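Local structure of protein URE2 (Lodderomyces elongisporus NRRL YB-4239, 4EXJ) at residues B[17-22]-B[164-169]; B[55-60]-B[72-77]. The protein is of unknown function but belongs to the glutathione S-transferase superfamily and may take part in transcription regulation. All blocks are in the same frame, centred on the assembly; numbering follows the deposited sequence. Where two conformers were deposited one is given.

How the interactions relate
Interaction 1 brings helix 15-23 against helix 163-179 across the two domains, while interaction 2 stays within the N-terminal domain, and both of its segments fall in sequence between 17-22 and 164-169. The centres of the two contacts lie about 12 Å apart, and their side chains meet in one apolar core. Leu20 CD2 is 3.6 Å from Ile75 CG2, and Pro17 CB lies 3.6 Å from Ile75 CD1, so helix 15-23 has helix 68-79 on one flank and helix 163-179 on another. Pro17 CG also meets Pro55 CG at 3.7 Å. Pro55 follows a cis peptide and touches Ser68; in related glutathione S-transferases this corner borders the glutathione site, which probably lies nearby.

Interaction 1. Residues B[17-22]-B[164-169]; sequences PLVLGK and VDIAFL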
ATOM      1  N   PRO B  17      -9.768  11.196   0.379  1.00 25.04           N
ATOM      2  CA  PRO B  17      -9.319  12.578   0.575  1.00 24.35           C
ATOM      3  C   PRO B  17     -10.469  13.577   0.457  1.00 26.78           C
ATOM      4  O   PRO B  17     -10.424  14.655   1.038  1.00 27.94           O
ATOM      5  CB  PRO B  17      -8.252  12.776  -0.534  1.00 26.19           C
ATOM      6  CG  PRO B  17      -8.548  11.725  -1.557  1.00 29.21           C
ATOM      7  CD  PRO B  17      -9.222  10.574  -0.843  1.00 23.41           C
ATOM      8  N   LEU B  18     -11.529  13.185  -0.217  1.00 27.35           N
ATOM      9  CA  LEU B  18     -12.703  13.992  -0.291  0.50 24.69           C
ATOM     10  C   LEU B  18     -13.349  14.178   1.066  1.00 26.28           C
ATOM     11  O   LEU B  18     -13.615  15.265   1.482  1.00 27.86           O
ATOM     12  CB  LEU B  18     -13.684  13.292  -1.208  0.50 25.92           C
ATOM     13  CG  LEU B  18     -15.040  13.911  -1.465  0.50 30.45           C
ATOM     14  CD1 LEU B  18     -14.845  15.186  -2.177  0.50 24.48           C
ATOM     15  CD2 LEU B  18     -15.851  12.970  -2.338  0.50 33.37           C
ATOM     16  N   VAL B  19     -13.529  13.089   1.777  1.00 27.11           N
ATOM     17  CA  VAL B  19     -14.026  13.176   3.148  1.00 24.63           C
ATOM     18  C   VAL B  19     -13.121  14.053   4.034  1.00 25.20           C
ATOM     19  O   VAL B  19     -13.612  14.933   4.742  1.00 26.27           O
ATOM     20  CB  VAL B  19     -14.185  11.778   3.789  1.00 24.37           C
ATOM     21  CG1 VAL B  19     -14.421  11.867   5.300  1.00 26.49           C
ATOM     22  CG2 VAL B  19     -15.321  11.003   3.087  1.00 26.06           C
ATOM     23  N   LEU B  20     -11.810  13.782   4.032  1.00 23.43           N
ATOM     24  CA  LEU B  20     -10.902  14.565   4.882  1.00 26.61           C
ATOM     25  C   LEU B  20     -10.937  16.061   4.547  1.00 26.65           C
ATOM     26  O   LEU B  20     -11.042  16.896   5.447  1.00 27.75           O
ATOM     27  CB  LEU B  20      -9.461  14.050   4.805  1.00 25.20           C
ATOM     28  CG  LEU B  20      -8.482  14.867   5.659  1.00 24.26           C
ATOM     29  CD1 LEU B  20      -8.838  14.787   7.106  1.00 24.50           C
ATOM     30  CD2 LEU B  20      -7.076  14.318   5.457  1.00 22.40           C
ATOM     31  N   GLY B  21     -10.849  16.392   3.267  1.00 25.12           N
ATOM     32  CA  GLY B  21     -10.892  17.804   2.848  1.00 29.14           C
ATOM     33  C   GLY B  21     -12.141  18.512   3.354  1.00 31.34           C
ATOM     34  O   GLY B  21     -12.079  19.643   3.838  1.00 31.69           O
ATOM     35  N   LYS B  22     -13.283  17.848   3.227  1.00 28.69           N
ATOM     36  CA  LYS B  22     -14.543  18.426   3.710  1.00 31.94           C
ATOM     37  C   LYS B  22     -14.621  18.545   5.230  1.00 29.90           C
ATOM     38  O   LYS B  22     -15.102  19.555   5.744  1.00 34.33           O
ATOM     39  CB  LYS B  22     -15.728  17.647   3.164  1.00 34.46           C
ATOM     40  CG  LYS B  22     -15.819  17.738   1.653  1.00 39.18           C
ATOM     41  CD  LYS B  22     -17.233  17.495   1.156  1.00 54.94           C
ATOM     42  CE  LYS B  22     -17.485  18.261  -0.137  1.00 60.59           C
ATOM     43  NZ  LYS B  22     -18.943  18.465  -0.357  1.00 64.75           N
ATOM     44  N   VAL B 164      -6.825   7.329   9.708  1.00 22.52           N
ATOM     45  CA  VAL B 164      -6.852   5.871   9.562  1.00 21.38           C
ATOM     46  C   VAL B 164      -8.306   5.376   9.561  1.00 24.33           C
ATOM     47  O   VAL B 164      -8.710   4.519   8.747  1.00 23.58           O
ATOM     48  CB  VAL B 164      -6.050   5.183  10.663  1.00 21.72           C
ATOM     49  CG1 VAL B 164      -6.268   3.666  10.615  1.00 19.59           C
ATOM     50  CG2 VAL B 164      -4.559   5.517  10.514  1.00 25.90           C
ATOM     51  N   ASP B 165      -9.114   5.932  10.459  1.00 21.68           N
ATOM     52  CA  ASP B 165     -10.536   5.611  10.426  1.00 24.59           C
ATOM     53  C   ASP B 165     -11.192   6.042   9.124  1.00 23.20           C
ATOM     54  O   ASP B 165     -12.058   5.332   8.632  1.00 24.48           O
ATOM     55  CB  ASP B 165     -11.284   6.217  11.614  1.00 25.03           C
ATOM     56  CG  ASP B 165     -10.662   5.810  12.940  1.00 25.16           C
ATOM     57  OD1 ASP B 165     -10.774   4.620  13.330  1.00 24.86           O
ATOM     58  OD2 ASP B 165     -10.014   6.689  13.546  1.00 26.53           O
ATOM     59  N   ILE B 166     -10.802   7.194   8.581  1.00 21.85           N
ATOM     60  CA  ILE B 166     -11.329   7.601   7.278  1.00 22.29           C
ATOM     61  C   ILE B 166     -10.957   6.555   6.218  1.00 21.57           C
ATOM     62  O   ILE B 166     -11.825   6.119   5.442  1.00 21.44           O
ATOM     63  CB  ILE B 166     -10.805   8.971   6.852  1.00 21.68           C
ATOM     64  CG1 ILE B 166     -11.304  10.064   7.815  1.00 23.90           C
ATOM     65  CG2 ILE B 166     -11.213   9.309   5.426  1.00 22.28           C
ATOM     66  CD1 ILE B 166     -10.650  11.419   7.567  1.00 26.49           C
ATOM     67  N   ALA B 167      -9.690   6.152   6.168  1.00 22.71           N
ATOM     68  CA  ALA B 167      -9.280   5.195   5.131  1.00 21.74           C
ATOM     69  C   ALA B 167     -10.112   3.896   5.244  1.00 21.00           C
ATOM     70  O   ALA B 167     -10.710   3.424   4.257  1.00 20.78           O
ATOM     71  CB  ALA B 167      -7.788   4.905   5.223  1.00 20.40           C
ATOM     72  N   PHE B 168     -10.155   3.302   6.414  1.00 20.94           N
ATOM     73  CA  PHE B 168     -10.903   2.087   6.591  1.00 20.38           C
ATOM     74  C   PHE B 168     -12.438   2.245   6.389  1.00 18.71           C
ATOM     75  O   PHE B 168     -13.062   1.406   5.804  1.00 20.59           O
ATOM     76  CB  PHE B 168     -10.611   1.468   7.968  1.00 20.59           C
ATOM     77  CG  PHE B 168      -9.344   0.656   8.050  1.00 19.83           C
ATOM     78  CD1 PHE B 168      -9.251  -0.584   7.473  1.00 21.91           C
ATOM     79  CD2 PHE B 168      -8.254   1.120   8.734  1.00 20.79           C
ATOM     80  CE1 PHE B 168      -8.106  -1.321   7.601  1.00 20.88           C
ATOM     81  CE2 PHE B 168      -7.117   0.366   8.848  1.00 21.02           C
ATOM     82  CZ  PHE B 168      -7.044  -0.841   8.258  1.00 19.21           C
ATOM     83  N   LEU B 169     -13.021   3.317   6.904  1.00 19.68           N
ATOM     84  CA  LEU B 169     -14.454   3.512   6.758  1.00 19.88           C
ATOM     85  C   LEU B 169     -14.912   3.686   5.308  1.00 20.30           C
ATOM     86  O   LEU B 169     -15.931   3.192   4.919  1.00 21.81           O
ATOM     87  CB  LEU B 169     -14.969   4.648   7.641  1.00 23.20           C
ATOM     88  CG  LEU B 169     -14.919   6.057   7.134  1.00 22.53           C
ATOM     89  CD1 LEU B 169     -16.008   6.331   6.176  1.00 23.10           C
ATOM     90  CD2 LEU B 169     -15.005   6.979   8.292  1.00 27.71           C
TER
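Ile166 meets Val19 and Leu20 through two different branches. Its CG2 methyl lies 4.1 Å from Val19 CG1, the two side chains lying side by side and pointing opposite ways. Its CD1 methyl, at the end of the other branch, is 3.9 Å from Leu20 CD1 and 4.0 Å from Leu20 CB, with Leu20 roughly perpendicular to Ile166. The split follows from the first torsion of Ile166 (chi1 -64°), which sets CG2 opposite the backbone N and leaves CG1 beside it. No hydrogen bond links the segments; with Leu20 CA and Ile166 CA 7.4 Å apart, apolar packing alone joins them.

Leu212 of helix 208-213 touches both Val19 and Leu169, bridging the two helices. A capping box starts helix 163-179: Thr162 OG1 takes Val164 N, and Asp165 OD2 takes Thr162 N. Phe161 on Ile166 has the spacing of a hydrophobic staple, the pair of motifs known at this helix in glutathione S-transferases, and so positions Ile166. Asp165 OD1 also bonds to Trp198 NE1 and Phe156 N. Helix 15-23 is the first of the thioredoxin-like domain and 163-179 belongs to the all-helical domain; their packing is part of the buried interdomain interface of the glutathione S-transferase fold.

Interaction 2. Residues B[55-60]-B[72-77]; sequences PTLVDD and LLYIAD
Strand 56-58 and the helical segment 72-77 run in roughly the same direction, their backbones coming no closer than 9.0 Å, Leu57 CA to Ile75 CA, a gap that side chains bridge without any direct hydrogen bond between the segments. Leu57 points from the sheet toward the helix, and its CD2 methyl makes the apolar contacts: it lies 3.5 Å from Tyr74 CD2 and 3.6 Å from Tyr74 CE2, on one side bond of the ring, and 3.8 Å from Ile75 CG1. The leucine meets the tyrosine at about a right angle, approaching the ring obliquely.

Such packing of a helix on the sheet belongs to the C-terminal half of the thioredoxin-like fold, where strands 56-58 and 64-66 form an antiparallel hairpin that leads into helix 68-79. The next inward-pointing residue of the hairpin is Asp59, already in its turn. Tyr74, with CG swung opposite its backbone N (chi1 175°), extends its ring that far, and Tyr74 OH comes 3.2 Å from Asp59 CB. The carboxylate and ring planes stand 40° apart. Asp59 OD1 is occupied by Lys61 N, which makes an Asx turn, and by Thr63 N, so the carboxylate stabilises the turn.

The phenol is tied to the loop by solvent. A water in the ring plane lies 3.0 Å from Tyr74 OH and accepts a 3.1 Å hydrogen bond from Asp60 N. A second water, also in the ring plane, is placed between Asp59 OD2 and Tyr74 OH, but its distance to Tyr74 OH is implausibly short, so this bridge is doubtful. Trp97 of the second subunit stacks edge-to-face with Tyr74, placing this packing at the dimer interface.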
ATOM      1  N   PRO B  55      -7.634   9.068  -6.828  1.00 27.22           N
ATOM      2  CA  PRO B  55      -7.707  10.494  -7.071  1.00 24.63           C
ATOM      3  C   PRO B  55      -6.354  11.131  -7.288  1.00 26.03           C
ATOM      4  O   PRO B  55      -5.380  10.519  -7.086  1.00 27.49           O
ATOM      5  CB  PRO B  55      -8.251  11.008  -5.763  1.00 32.25           C
ATOM      6  CG  PRO B  55      -7.734  10.076  -4.756  1.00 28.59           C
ATOM      7  CD  PRO B  55      -7.522   8.777  -5.398  1.00 27.35           C
ATOM      8  N   THR B  56      -6.361  12.386  -7.698  1.00 25.54           N
ATOM      9  CA  THR B  56      -5.148  13.194  -7.759  1.00 27.78           C
ATOM     10  C   THR B  56      -5.448  14.535  -7.120  1.00 25.71           C
ATOM     11  O   THR B  56      -6.428  15.186  -7.470  1.00 28.89           O
ATOM     12  CB  THR B  56      -4.740  13.472  -9.211  1.00 29.04           C
ATOM     13  OG1 THR B  56      -4.535  12.246  -9.889  1.00 30.56           O
ATOM     14  CG2 THR B  56      -3.427  14.268  -9.241  1.00 30.69           C
ATOM     15  N   LEU B  57      -4.595  14.972  -6.203  1.00 29.19           N
ATOM     16  CA  LEU B  57      -4.665  16.326  -5.699  1.00 27.45           C
ATOM     17  C   LEU B  57      -3.602  17.174  -6.379  1.00 33.60           C
ATOM     18  O   LEU B  57      -2.423  16.867  -6.271  1.00 32.93           O
ATOM     19  CB  LEU B  57      -4.389  16.326  -4.205  1.00 29.90           C
ATOM     20  CG  LEU B  57      -4.473  17.691  -3.544  1.00 30.12           C
ATOM     21  CD1 LEU B  57      -5.896  18.253  -3.621  1.00 32.58           C
ATOM     22  CD2 LEU B  57      -4.029  17.557  -2.100  1.00 37.04           C
ATOM     23  N   VAL B  58      -4.005  18.239  -7.066  1.00 31.54           N
ATOM     24  CA  VAL B  58      -3.018  19.185  -7.579  1.00 33.62           C
ATOM     25  C   VAL B  58      -2.878  20.278  -6.516  1.00 32.53           C
ATOM     26  O   VAL B  58      -3.861  20.905  -6.144  1.00 37.11           O
ATOM     27  CB  VAL B  58      -3.439  19.775  -8.936  1.00 35.05           C
ATOM     28  CG1 VAL B  58      -2.424  20.832  -9.389  1.00 36.73           C
ATOM     29  CG2 VAL B  58      -3.567  18.669  -9.982  1.00 31.76           C
ATOM     30  N   ASP B  59      -1.676  20.478  -5.988  1.00 35.85           N
ATOM     31  CA  ASP B  59      -1.535  21.344  -4.816  1.00 41.62           C
ATOM     32  C   ASP B  59      -1.541  22.814  -5.212  1.00 44.12           C
ATOM     33  O   ASP B  59      -1.633  23.147  -6.400  1.00 44.11           O
ATOM     34  CB  ASP B  59      -0.286  20.998  -3.992  1.00 43.23           C
ATOM     35  CG  ASP B  59       1.001  21.462  -4.650  1.00 47.06           C
ATOM     36  OD1 ASP B  59       0.925  22.089  -5.726  1.00 45.55           O
ATOM     37  OD2 ASP B  59       2.088  21.181  -4.095  1.00 50.90           O
ATOM     38  N   ASP B  60      -1.455  23.685  -4.211  1.00 45.50           N
ATOM     39  CA  ASP B  60      -1.581  25.119  -4.447  1.00 50.12           C
ATOM     40  C   ASP B  60      -0.380  25.724  -5.176  1.00 54.58           C
ATOM     41  O   ASP B  60      -0.299  26.941  -5.330  1.00 53.55           O
ATOM     42  CB  ASP B  60      -1.865  25.870  -3.138  1.00 47.29           C
ATOM     43  CG  ASP B  60      -0.707  25.808  -2.154  1.00 54.70           C
ATOM     44  OD1 ASP B  60       0.340  25.207  -2.477  1.00 58.26           O
ATOM     45  OD2 ASP B  60      -0.854  26.363  -1.044  1.00 53.47           O
ATOM     46  N   LEU B  72      -4.237  11.480   1.763  1.00 23.49           N
ATOM     47  CA  LEU B  72      -4.709  11.675   3.129  1.00 22.48           C
ATOM     48  C   LEU B  72      -3.617  12.315   3.979  1.00 24.35           C
ATOM     49  O   LEU B  72      -3.869  13.274   4.729  1.00 25.97           O
ATOM     50  CB  LEU B  72      -5.165  10.348   3.770  1.00 25.03           C
ATOM     51  CG  LEU B  72      -6.555   9.864   3.343  1.00 24.96           C
ATOM     52  CD1 LEU B  72      -6.862   8.488   3.964  1.00 25.22           C
ATOM     53  CD2 LEU B  72      -7.657  10.862   3.702  1.00 26.52           C
ATOM     54  N   LEU B  73      -2.417  11.743   3.899  1.00 21.11           N
ATOM     55  CA  LEU B  73      -1.274  12.247   4.684  1.00 24.53           C
ATOM     56  C   LEU B  73      -0.906  13.676   4.295  1.00 25.14           C
ATOM     57  O   LEU B  73      -0.627  14.523   5.161  1.00 27.34           O
ATOM     58  CB  LEU B  73      -0.066  11.321   4.544  1.00 22.52           C
ATOM     59  CG  LEU B  73      -0.231  10.013   5.322  1.00 22.48           C
ATOM     60  CD1 LEU B  73       0.664   8.883   4.803  1.00 33.78           C
ATOM     61  CD2 LEU B  73       0.058  10.313   6.815  1.00 29.87           C
ATOM     62  N   TYR B  74      -0.912  13.940   3.000  1.00 25.39           N
ATOM     63  CA  TYR B  74      -0.574  15.266   2.493  1.00 26.42           C
ATOM     64  C   TYR B  74      -1.572  16.311   2.959  1.00 26.88           C
ATOM     65  O   TYR B  74      -1.183  17.384   3.409  1.00 28.66           O
ATOM     66  CB  TYR B  74      -0.508  15.267   0.973  1.00 24.53           C
ATOM     67  CG  TYR B  74      -0.281  16.660   0.444  1.00 28.26           C
ATOM     68  CD1 TYR B  74       1.011  17.145   0.279  1.00 32.91           C
ATOM     69  CD2 TYR B  74      -1.358  17.497   0.167  1.00 26.58           C
ATOM     70  CE1 TYR B  74       1.232  18.445  -0.187  1.00 34.80           C
ATOM     71  CE2 TYR B  74      -1.153  18.788  -0.299  1.00 32.83           C
ATOM     72  CZ  TYR B  74       0.143  19.251  -0.473  1.00 38.04           C
ATOM     73  OH  TYR B  74       0.340  20.543  -0.927  1.00 40.49           O
ATOM     74  N   ILE B  75      -2.865  16.000   2.855  1.00 24.74           N
ATOM     75  CA  ILE B  75      -3.905  16.939   3.264  1.00 25.95           C
ATOM     76  C   ILE B  75      -3.848  17.211   4.756  1.00 29.93           C
ATOM     77  O   ILE B  75      -3.941  18.358   5.184  1.00 29.47           O
ATOM     78  CB  ILE B  75      -5.310  16.461   2.848  1.00 27.75           C
ATOM     79  CG1 ILE B  75      -5.449  16.554   1.323  1.00 26.71           C
ATOM     80  CG2 ILE B  75      -6.377  17.285   3.575  1.00 24.19           C
ATOM     81  CD1 ILE B  75      -6.648  15.792   0.730  1.00 27.39           C
ATOM     82  N   ALA B  76      -3.647  16.165   5.548  1.00 24.48           N
ATOM     83  CA  ALA B  76      -3.494  16.352   6.981  1.00 28.78           C
ATOM     84  C   ALA B  76      -2.293  17.247   7.295  1.00 29.61           C
ATOM     85  O   ALA B  76      -2.413  18.207   8.053  1.00 30.34           O
ATOM     86  CB  ALA B  76      -3.388  15.021   7.695  1.00 28.01           C
ATOM     87  N   ASP B  77      -1.146  16.939   6.709  1.00 30.26           N
ATOM     88  CA  ASP B  77       0.061  17.705   7.011  1.00 33.89           C
ATOM     89  C   ASP B  77      -0.131  19.159   6.609  1.00 33.95           C
ATOM     90  O   ASP B  77       0.285  20.079   7.320  1.00 38.18           O
ATOM     91  CB  ASP B  77       1.270  17.142   6.268  1.00 30.52           C
ATOM     92  CG  ASP B  77       2.563  17.817   6.668  1.00 37.51           C
ATOM     93  OD1 ASP B  77       3.046  17.546   7.784  1.00 43.03           O
ATOM     94  OD2 ASP B  77       3.097  18.610   5.867  1.00 40.35           O
TER
HETATM   95  O   HOH W   1       2.524  21.311  -1.607  1.00 50.06           O
HETATM   96  O   HOH W   2      -1.922  22.497  -1.359  1.00 47.13           O